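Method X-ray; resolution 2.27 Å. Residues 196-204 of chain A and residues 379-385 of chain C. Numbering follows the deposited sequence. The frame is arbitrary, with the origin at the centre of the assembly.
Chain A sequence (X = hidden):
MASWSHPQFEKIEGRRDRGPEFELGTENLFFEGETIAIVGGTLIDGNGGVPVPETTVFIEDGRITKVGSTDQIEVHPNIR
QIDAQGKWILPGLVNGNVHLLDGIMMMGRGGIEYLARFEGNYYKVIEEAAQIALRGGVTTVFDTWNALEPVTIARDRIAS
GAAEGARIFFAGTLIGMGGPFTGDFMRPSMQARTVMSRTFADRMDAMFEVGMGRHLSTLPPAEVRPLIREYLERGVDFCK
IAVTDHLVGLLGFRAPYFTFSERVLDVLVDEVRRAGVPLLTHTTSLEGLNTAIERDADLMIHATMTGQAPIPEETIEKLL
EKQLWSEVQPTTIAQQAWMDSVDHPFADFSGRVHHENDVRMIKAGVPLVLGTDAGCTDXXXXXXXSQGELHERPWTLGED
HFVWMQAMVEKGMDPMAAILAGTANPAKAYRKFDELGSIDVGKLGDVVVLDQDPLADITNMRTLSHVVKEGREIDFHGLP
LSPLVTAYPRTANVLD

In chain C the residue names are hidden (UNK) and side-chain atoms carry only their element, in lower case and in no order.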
# COMPACT_ATOMS: atom_id res chain seq x y z
N MET A 196 -1.22 5.62 -11.79
CA MET A 196 -1.46 6.52 -12.91
C MET A 196 -0.11 6.88 -13.54
O MET A 196 0.93 6.64 -12.94
CB MET A 196 -2.16 7.79 -12.45
CG MET A 196 -1.27 8.68 -11.60
SD MET A 196 -2.15 9.99 -10.72
CE MET A 196 -2.78 10.91 -12.11
N SER A 197 -0.14 7.41 -14.76
CA SER A 197 1.07 7.80 -15.41
C SER A 197 1.68 8.99 -14.65
O SER A 197 0.96 9.88 -14.20
CB SER A 197 0.86 8.17 -16.89
OG SER A 197 0.00 9.29 -17.02
N ARG A 198 3.00 9.00 -14.58
CA ARG A 198 3.72 10.14 -14.04
C ARG A 198 3.46 11.38 -14.90
O ARG A 198 3.27 12.49 -14.38
CB ARG A 198 5.19 9.82 -13.95
CG ARG A 198 6.07 10.92 -13.37
CD ARG A 198 7.52 10.45 -13.37
NE ARG A 198 8.03 9.88 -14.64
CZ ARG A 198 8.13 10.51 -15.83
NH1 ARG A 198 7.72 11.77 -16.01
NH2 ARG A 198 8.62 9.83 -16.87
N THR A 199 3.42 11.19 -16.20
CA THR A 199 3.23 12.32 -17.12
C THR A 199 1.90 13.04 -16.83
O THR A 199 1.86 14.27 -16.73
CB THR A 199 3.21 11.84 -18.57
OG1 THR A 199 4.45 11.19 -18.86
CG2 THR A 199 3.04 13.03 -19.51
N PHE A 200 0.83 12.26 -16.67
CA PHE A 200 -0.51 12.86 -16.40
C PHE A 200 -0.54 13.48 -15.01
O PHE A 200 -1.00 14.59 -14.84
CB PHE A 200 -1.61 11.81 -16.53
CG PHE A 200 -3.00 12.36 -16.30
CD1 PHE A 200 -3.46 13.45 -17.01
CD2 PHE A 200 -3.83 11.78 -15.39
CE1 PHE A 200 -4.72 13.97 -16.79
CE2 PHE A 200 -5.10 12.27 -15.17
CZ PHE A 200 -5.55 13.36 -15.87
N ALA A 201 0.01 12.78 -14.03
CA ALA A 201 0.06 13.31 -12.67
C ALA A 201 0.83 14.63 -12.60
O ALA A 201 0.39 15.58 -11.96
CB ALA A 201 0.68 12.31 -11.73
N ASP A 202 1.93 14.72 -13.33
CA ASP A 202 2.73 15.96 -13.35
C ASP A 202 2.00 17.08 -14.03
O ASP A 202 2.06 18.24 -13.63
CB ASP A 202 4.11 15.74 -14.04
CG ASP A 202 5.06 14.93 -13.21
OD1 ASP A 202 4.82 14.70 -12.00
OD2 ASP A 202 6.08 14.46 -13.75
N ARG A 203 1.33 16.76 -15.11
CA ARG A 203 0.60 17.80 -15.86
C ARG A 203 -0.53 18.39 -15.00
O ARG A 203 -0.78 19.58 -15.02
CB ARG A 203 0.07 17.23 -17.19
CG ARG A 203 -0.70 18.25 -18.03
CD ARG A 203 -0.89 17.79 -19.44
NE ARG A 203 -1.89 16.72 -19.56
CZ ARG A 203 -1.64 15.45 -19.90
NH1 ARG A 203 -0.40 14.98 -20.05
NH2 ARG A 203 -2.65 14.59 -20.05
N MET A 204 -1.17 17.53 -14.23
CA MET A 204 -2.26 17.98 -13.35
C MET A 204 -1.73 18.77 -12.18
O MET A 204 -2.26 19.84 -11.84
CB MET A 204 -3.08 16.80 -12.82
CG MET A 204 -3.86 16.04 -13.88
SD MET A 204 -5.13 17.03 -14.72
CE MET A 204 -4.28 17.58 -16.19
N UNK C 379 -0.70 7.68 -24.86
CA UNK C 379 0.53 8.43 -25.01
C UNK C 379 1.07 8.94 -23.69
O UNK C 379 2.27 9.09 -23.55
c UNK C 379 0.15 9.58 -25.95
c UNK C 379 -1.35 9.59 -26.00
c UNK C 379 -1.77 8.19 -25.76
N UNK C 380 0.21 9.22 -22.73
CA UNK C 380 0.70 9.64 -21.40
C UNK C 380 1.53 8.53 -20.73
O UNK C 380 2.52 8.81 -20.05
o UNK C 380 -0.15 12.32 -21.17
o UNK C 380 -2.06 11.69 -20.28
c UNK C 380 -0.42 10.03 -20.46
c UNK C 380 -0.91 11.44 -20.68
N UNK C 381 1.16 7.29 -20.97
CA UNK C 381 1.90 6.13 -20.46
C UNK C 381 3.17 5.88 -21.26
O UNK C 381 4.22 5.53 -20.69
c UNK C 381 1.03 4.88 -20.49
c UNK C 381 1.84 3.62 -20.20
c UNK C 381 0.31 4.79 -18.06
c UNK C 381 -0.12 5.03 -19.50
N UNK C 382 3.10 6.03 -22.57
CA UNK C 382 4.31 5.92 -23.42
C UNK C 382 5.34 6.99 -23.03
O UNK C 382 6.53 6.73 -22.93
c UNK C 382 3.90 3.64 -25.45
c UNK C 382 3.16 4.97 -25.54
c UNK C 382 2.85 5.30 -26.98
c UNK C 382 3.97 6.09 -24.91
N UNK C 383 4.82 8.17 -22.77
CA UNK C 383 5.61 9.32 -22.40
C UNK C 383 6.39 9.13 -21.09
O UNK C 383 7.43 9.67 -20.91
c UNK C 383 5.43 11.82 -22.26
c UNK C 383 4.70 10.52 -22.28
c UNK C 383 6.19 12.06 -23.56
o UNK C 383 5.60 11.79 -24.65
o UNK C 383 7.32 12.63 -23.48
N UNK C 384 5.92 8.26 -20.21
CA UNK C 384 6.72 7.87 -19.04
C UNK C 384 7.98 7.02 -19.32
O UNK C 384 8.83 6.88 -18.47
c UNK C 384 4.82 7.82 -17.29
c UNK C 384 5.88 7.02 -18.05
o UNK C 384 4.20 7.17 -16.39
o UNK C 384 4.61 9.04 -17.58
N UNK C 385 8.02 6.35 -20.46
CA UNK C 385 8.99 5.30 -20.70
C UNK C 385 10.33 5.80 -21.22
O UNK C 385 10.39 6.74 -22.00
s UNK C 385 6.50 2.63 -22.67
c UNK C 385 8.46 4.34 -21.75
c UNK C 385 7.19 3.63 -21.33
c UNK C 385 5.26 1.76 -21.71

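Position 379 has three side-chain carbons, and they close a ring onto the backbone N. Only proline is built this way. None of its atoms comes near the chain A stretch. Pro379(C) opens the helix, and its O accepts a backbone hydrogen bond from N of position 383.

Position 380 has two side-chain carbons, the second carrying two oxygens. The carboxylate meets the guanidinium of Arg203(A) end-on, with one oxygen to each terminal nitrogen. Leucine would also fork at its second side-chain carbon, but the branch atoms here are oxygens. Asparagine has the same shape with one nitrogen; both atoms here are oxygen, so the residue is Asp380(C). NH1 of Arg203(A) donates to OD1 of Asp380(C) at 2.9 Å, and NH2 of Arg203(A) donates to OD2 of Asp380(C) at 3.0 Å. Both angles are near linear. The pair is a salt bridge, with OD1 near the guanidinium plane. The CB of Asp380(C) also lies 3.5 Å from OG of Ser197(A).

Position 381 has four carbons, forked at the first, with one arm two carbons long. Valine would have one carbon fewer, and leucine would fork at the second. This is Ile381(C). Its CA-to-CB bond points away from the chain A stretch, but the longer arm comes back: CD1 of Ile381(C) is 3.6 Å from CB of Ser197(A), a nonpolar contact.

Position 382 also has four carbons, but the fork is at the second. That is Leu382(C). Its CA-to-CB bond points away from the chain A stretch, and the side chain makes no contact with it.

Position 383 has three carbons, the third carrying two oxygens. The chain is one carbon longer than at position 380, which gives Glu383(C). Its CB is 3.5 Å from OG1 of Thr199(A). The carboxylate leads away from the chain A stretch and forms no salt bridge with it.

Position 384 again has two carbons and two oxygens on the second. These oxygens sit at the start of the chain A helix, where two backbone N-H groups and a hydroxyl converge on them. The residue is Asp384(C). Its OD2 accepts from N of Arg198(A) at 2.8 Å. Its OD1 accepts from N of Thr199(A) at 2.8 Å and from OG1 of Thr199(A) at 2.5 Å.

Position 385 has an unbranched chain of two carbons, a sulfur and a last carbon. This is Met385(C). Its CA-to-CB bond points away from the chain A stretch, and the side chain makes no contact with it.

The contact rests on two aspartates. Asp384(C) takes up N-H groups at the first turn of the chain A helix, which have no earlier helical carbonyl to bond. Within chain A, OG of Ser197(A) caps the same turn by accepting from N of Phe200(A) at 3.1 Å. One turn further on, Asp380(C) holds Arg203(A). A weak bond from NH2 of Arg198(A) to O of Asp384(C), 3.4 Å, adds little. The helix axes cross at 101°. Contacts gather at the start of the chain A helix and reach Arg203(A) a turn later.

Chain C (379-385) PDILEDM
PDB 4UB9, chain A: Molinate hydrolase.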